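Long-range contact in lectin (Trichosanthes anguina, PDB 4HR6), which probably binds carbohydrate as a nontoxic, three-chain seed lectin homologous to type II ribosome-inactivating proteins: residues L6-L18 / P87-D99. Sequence-based numbering, arbitrary orientation.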
loop_
_atom_site.group_PDB
_atom_site.type_symbol
_atom_site.label_atom_id
_atom_site.label_comp_id
_atom_site.label_asym_id
_atom_site.label_seq_id
_atom_site.Cartn_x
_atom_site.Cartn_y
_atom_site.Cartn_z
ATOM N N LEU B 6 -3.489 24.332 9.554
ATOM C CA LEU B 6 -4.577 23.587 9.044
ATOM C C LEU B 6 -5.805 24.008 9.823
ATOM O O LEU B 6 -5.806 23.951 11.050
ATOM C CB LEU B 6 -4.206 22.152 9.305
ATOM C CG LEU B 6 -4.932 21.098 8.562
ATOM C CD1 LEU B 6 -3.926 19.987 8.287
ATOM C CD2 LEU B 6 -6.101 20.668 9.416
ATOM N N THR B 7 -6.845 24.431 9.125
ATOM C CA THR B 7 -8.055 24.908 9.786
ATOM C C THR B 7 -9.219 23.924 9.661
ATOM O O THR B 7 -9.481 23.372 8.607
ATOM C CB THR B 7 -8.452 26.281 9.226
ATOM O OG1 THR B 7 -7.353 27.183 9.410
ATOM C CG2 THR B 7 -9.666 26.853 9.946
ATOM N N LEU B 8 -9.916 23.703 10.762
ATOM C CA LEU B 8 -11.120 22.879 10.751
ATOM C C LEU B 8 -12.245 23.732 11.290
ATOM O O LEU B 8 -12.050 24.456 12.255
ATOM C CB LEU B 8 -10.947 21.660 11.643
ATOM C CG LEU B 8 -9.748 20.772 11.357
ATOM C CD1 LEU B 8 -9.502 19.880 12.559
ATOM C CD2 LEU B 8 -9.983 19.944 10.110
ATOM N N THR B 9 -13.415 23.640 10.669
ATOM C CA THR B 9 -14.583 24.442 11.057
ATOM C C THR B 9 -15.803 23.540 11.295
ATOM O O THR B 9 -16.192 22.764 10.435
ATOM C CB THR B 9 -14.893 25.469 9.967
ATOM O OG1 THR B 9 -13.749 26.304 9.784
ATOM C CG2 THR B 9 -16.101 26.345 10.339
ATOM N N SER B 10 -16.409 23.649 12.467
ATOM C CA SER B 10 -17.576 22.843 12.791
ATOM C C SER B 10 -18.831 23.351 12.071
ATOM O O SER B 10 -18.804 24.383 11.413
ATOM C CB SER B 10 -17.820 22.864 14.297
ATOM O OG SER B 10 -18.370 24.108 14.667
ATOM N N ASN B 11 -19.922 22.597 12.212
ATOM C CA ASN B 11 -21.269 23.038 11.805
ATOM C C ASN B 11 -21.830 24.232 12.587
ATOM O O ASN B 11 -22.780 24.849 12.143
ATOM C CB ASN B 11 -22.260 21.880 11.897
ATOM C CG ASN B 11 -22.136 20.927 10.724
ATOM O OD1 ASN B 11 -22.487 21.265 9.602
ATOM N ND2 ASN B 11 -21.641 19.734 10.980
ATOM N N LYS B 12 -21.254 24.558 13.739
ATOM C CA LYS B 12 -21.589 25.811 14.429
ATOM C C LYS B 12 -20.745 26.996 13.938
ATOM O O LYS B 12 -20.784 28.060 14.544
ATOM C CB LYS B 12 -21.408 25.657 15.939
ATOM C CG LYS B 12 -22.343 24.641 16.580
ATOM C CD LYS B 12 -21.841 24.159 17.942
ATOM C CE LYS B 12 -21.806 25.274 18.977
ATOM N NZ LYS B 12 -21.096 24.868 20.230
ATOM N N ASP B 13 -19.987 26.807 12.857
ATOM C CA ASP B 13 -19.001 27.791 12.376
ATOM C C ASP B 13 -17.916 28.195 13.385
ATOM O O ASP B 13 -17.449 29.309 13.370
ATOM C CB ASP B 13 -19.700 29.041 11.841
ATOM C CG ASP B 13 -20.364 28.793 10.529
ATOM O OD1 ASP B 13 -19.620 28.606 9.538
ATOM O OD2 ASP B 13 -21.620 28.774 10.495
ATOM N N GLU B 14 -17.529 27.280 14.260
ATOM C CA GLU B 14 -16.392 27.482 15.125
ATOM C C GLU B 14 -15.163 26.940 14.388
ATOM O O GLU B 14 -15.162 25.784 13.945
ATOM C CB GLU B 14 -16.578 26.708 16.416
ATOM C CG GLU B 14 -17.867 26.980 17.185
ATOM C CD GLU B 14 -18.285 25.785 18.035
ATOM O OE1 GLU B 14 -18.237 24.622 17.523
ATOM O OE2 GLU B 14 -18.658 26.005 19.209
ATOM N N SER B 15 -14.116 27.753 14.271
ATOM C CA SER B 15 -12.868 27.328 13.618
ATOM C C SER B 15 -11.727 27.166 14.614
ATOM O O SER B 15 -11.554 27.981 15.518
ATOM C CB SER B 15 -12.466 28.335 12.561
ATOM O OG SER B 15 -13.260 28.175 11.410
ATOM N N ILE B 16 -10.960 26.092 14.464
ATOM C CA ILE B 16 -9.682 25.963 15.157
ATOM C C ILE B 16 -8.555 25.877 14.136
ATOM O O ILE B 16 -8.766 25.441 13.013
ATOM C CB ILE B 16 -9.629 24.738 16.067
ATOM C CG1 ILE B 16 -9.678 23.434 15.259
ATOM C CG2 ILE B 16 -10.767 24.793 17.092
ATOM C CD1 ILE B 16 -9.501 22.205 16.119
ATOM N N THR B 17 -7.369 26.325 14.532
ATOM C CA THR B 17 -6.196 26.199 13.700
ATOM C C THR B 17 -5.232 25.251 14.383
ATOM O O THR B 17 -4.825 25.473 15.518
ATOM C CB THR B 17 -5.507 27.548 13.484
ATOM O OG1 THR B 17 -6.378 28.395 12.750
ATOM C CG2 THR B 17 -4.234 27.381 12.683
ATOM N N LEU B 18 -4.837 24.224 13.651
ATOM C CA LEU B 18 -4.013 23.168 14.168
ATOM C C LEU B 18 -2.644 23.220 13.492
ATOM O O LEU B 18 -2.554 23.336 12.266
ATOM C CB LEU B 18 -4.730 21.868 13.883
ATOM C CG LEU B 18 -4.090 20.568 14.308
ATOM C CD1 LEU B 18 -4.194 20.390 15.806
ATOM C CD2 LEU B 18 -4.810 19.454 13.564
ATOM N N PRO B 87 -18.742 12.689 15.425
ATOM C CA PRO B 87 -17.653 12.755 16.410
ATOM C C PRO B 87 -16.628 13.856 16.117
ATOM O O PRO B 87 -16.128 14.488 17.040
ATOM C CB PRO B 87 -17.019 11.380 16.301
ATOM C CG PRO B 87 -18.191 10.489 15.915
ATOM C CD PRO B 87 -18.953 11.319 14.935
ATOM N N LEU B 88 -16.327 14.086 14.847
ATOM C CA LEU B 88 -15.386 15.136 14.456
ATOM C C LEU B 88 -15.938 16.512 14.786
ATOM O O LEU B 88 -15.229 17.344 15.312
ATOM C CB LEU B 88 -15.059 15.031 12.974
ATOM C CG LEU B 88 -14.030 16.035 12.418
ATOM C CD1 LEU B 88 -12.711 16.032 13.192
ATOM C CD2 LEU B 88 -13.783 15.732 10.950
ATOM N N ASP B 89 -17.214 16.734 14.473
ATOM C CA ASP B 89 -17.898 18.001 14.745
ATOM C C ASP B 89 -17.852 18.294 16.245
ATOM O O ASP B 89 -17.510 19.392 16.661
ATOM C CB ASP B 89 -19.346 17.927 14.250
ATOM C CG ASP B 89 -19.986 19.298 14.087
ATOM O OD1 ASP B 89 -19.542 20.070 13.234
ATOM O OD2 ASP B 89 -20.930 19.604 14.824
ATOM N N PHE B 90 -18.172 17.275 17.040
ATOM C CA PHE B 90 -18.131 17.337 18.477
ATOM C C PHE B 90 -16.691 17.702 18.932
ATOM O O PHE B 90 -16.498 18.544 19.801
ATOM C CB PHE B 90 -18.557 15.962 19.029
ATOM C CG PHE B 90 -18.650 15.874 20.536
ATOM C CD1 PHE B 90 -18.175 14.770 21.196
ATOM C CD2 PHE B 90 -19.236 16.874 21.284
ATOM C CE1 PHE B 90 -18.274 14.661 22.573
ATOM C CE2 PHE B 90 -19.332 16.785 22.663
ATOM C CZ PHE B 90 -18.854 15.679 23.306
ATOM N N ALA B 91 -15.705 17.025 18.354
ATOM C CA ALA B 91 -14.299 17.225 18.689
ATOM C C ALA B 91 -13.834 18.661 18.416
ATOM O O ALA B 91 -13.180 19.271 19.246
ATOM C CB ALA B 91 -13.438 16.240 17.933
ATOM N N ILE B 92 -14.208 19.198 17.268
ATOM C CA ILE B 92 -13.848 20.555 16.930
ATOM C C ILE B 92 -14.398 21.524 18.003
ATOM O O ILE B 92 -13.648 22.355 18.572
ATOM C CB ILE B 92 -14.347 20.909 15.509
ATOM C CG1 ILE B 92 -13.555 20.123 14.472
ATOM C CG2 ILE B 92 -14.180 22.397 15.223
ATOM C CD1 ILE B 92 -14.121 20.214 13.062
ATOM N N SER B 93 -15.682 21.370 18.326
ATOM C CA SER B 93 -16.320 22.201 19.353
ATOM C C SER B 93 -15.626 22.157 20.687
ATOM O O SER B 93 -15.466 23.197 21.323
ATOM C CB SER B 93 -17.794 21.814 19.540
ATOM O OG SER B 93 -18.507 22.132 18.353
ATOM N N ASN B 94 -15.239 20.956 21.122
ATOM C CA ASN B 94 -14.581 20.801 22.396
ATOM C C ASN B 94 -13.223 21.511 22.445
ATOM O O ASN B 94 -12.847 22.062 23.486
ATOM C CB ASN B 94 -14.355 19.328 22.719
ATOM C CG ASN B 94 -15.642 18.556 22.889
ATOM O OD1 ASN B 94 -16.641 19.067 23.391
ATOM N ND2 ASN B 94 -15.626 17.306 22.452
ATOM N N LEU B 95 -12.471 21.426 21.345
ATOM C CA LEU B 95 -11.209 22.154 21.219
ATOM C C LEU B 95 -11.459 23.656 21.202
ATOM O O LEU B 95 -10.727 24.400 21.827
ATOM C CB LEU B 95 -10.451 21.770 19.947
ATOM C CG LEU B 95 -9.749 20.415 19.823
ATOM C CD1 LEU B 95 -8.531 20.496 18.905
ATOM C CD2 LEU B 95 -9.345 19.843 21.147
ATOM N N PHE B 96 -12.476 24.086 20.474
ATOM C CA PHE B 96 -12.821 25.497 20.401
ATOM C C PHE B 96 -13.145 26.102 21.764
ATOM O O PHE B 96 -12.696 27.210 22.060
ATOM C CB PHE B 96 -13.986 25.723 19.460
ATOM C CG PHE B 96 -14.317 27.175 19.240
ATOM C CD1 PHE B 96 -13.646 27.914 18.285
ATOM C CD2 PHE B 96 -15.306 27.795 19.986
ATOM C CE1 PHE B 96 -13.956 29.242 18.068
ATOM C CE2 PHE B 96 -15.611 29.132 19.787
ATOM C CZ PHE B 96 -14.935 29.856 18.818
ATOM N N ASN B 97 -13.877 25.353 22.594
ATOM C CA ASN B 97 -14.222 25.777 23.943
ATOM C C ASN B 97 -13.138 25.466 24.947
ATOM O O ASN B 97 -13.285 25.791 26.124
ATOM C CB ASN B 97 -15.500 25.068 24.405
ATOM C CG ASN B 97 -16.694 25.379 23.518
ATOM O OD1 ASN B 97 -17.487 24.499 23.197
ATOM N ND2 ASN B 97 -16.815 26.629 23.112
ATOM N N ALA B 98 -12.077 24.789 24.500
ATOM C CA ALA B 98 -10.982 24.390 25.378
ATOM C C ALA B 98 -11.498 23.674 26.621
ATOM O O ALA B 98 -11.048 23.911 27.733
ATOM C CB ALA B 98 -10.127 25.591 25.751
ATOM N N ASP B 99 -12.409 22.737 26.408
ATOM C CA ASP B 99 -12.986 21.974 27.503
ATOM C C ASP B 99 -12.021 20.917 28.006
ATOM O O ASP B 99 -11.812 19.911 27.338
ATOM C CB ASP B 99 -14.281 21.320 27.038
ATOM C CG ASP B 99 -15.122 20.850 28.176
ATOM O OD1 ASP B 99 -16.344 20.924 28.015
ATOM O OD2 ASP B 99 -14.573 20.419 29.224
#
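A beta hairpin packed against an alpha helix, here at one margin of a fold related to the ribosome-inactivating proteins, illustrates how polar bonds can fix the turn while apolar side chains of strand and helix pack behind it. Helix 87-96 runs across strand 15-18 at 83°, and the Ser10 to Asp13 type I turn joins the two strands beside it. At the turn, Asp89 OD1 receives the backbone N of Asn11 on its syn side at 2.8 Å, in an almost straight bond; Asn11 ND2 adds a weak second bond to the same oxygen, its amide plane turned 53° from the carboxylate. One helical turn further on, Ser93 OG donates to Glu14 OE1 at 2.6 Å, again on the syn side, and Ser10 OG reaches that oxygen from the anti side. OE1 is thus gripped by two hydroxyls, while Lys12 NZ bridges to OE2 from above the carboxylate plane; together they should favour a charged Glu14. On the strand side of both polar sites, Ile92 sets CD1 3.8 Å from Leu8 CB and rests CG2 beside Ser10 N and Glu14 O. Toward the end of the helix, Ile16 points CD1 at Leu95 CD1, a tight carbon contact of 3.4 Å. Around this core, Leu95 also rests on Leu103 of helix 103-119, and residues 7-9 pair in parallel with a strand of another chain, which carries the sheet over the interface. Phe96 carries CG opposite its own backbone N (chi1 -175°), placing one ring face toward Glu14, whose CB sits over it, offset toward the rim, in a CH-pi contact 3.7 Å from the centroid. At the ring's edge, in its plane, Ser15 O lies 3.5 Å from Phe96 CD1.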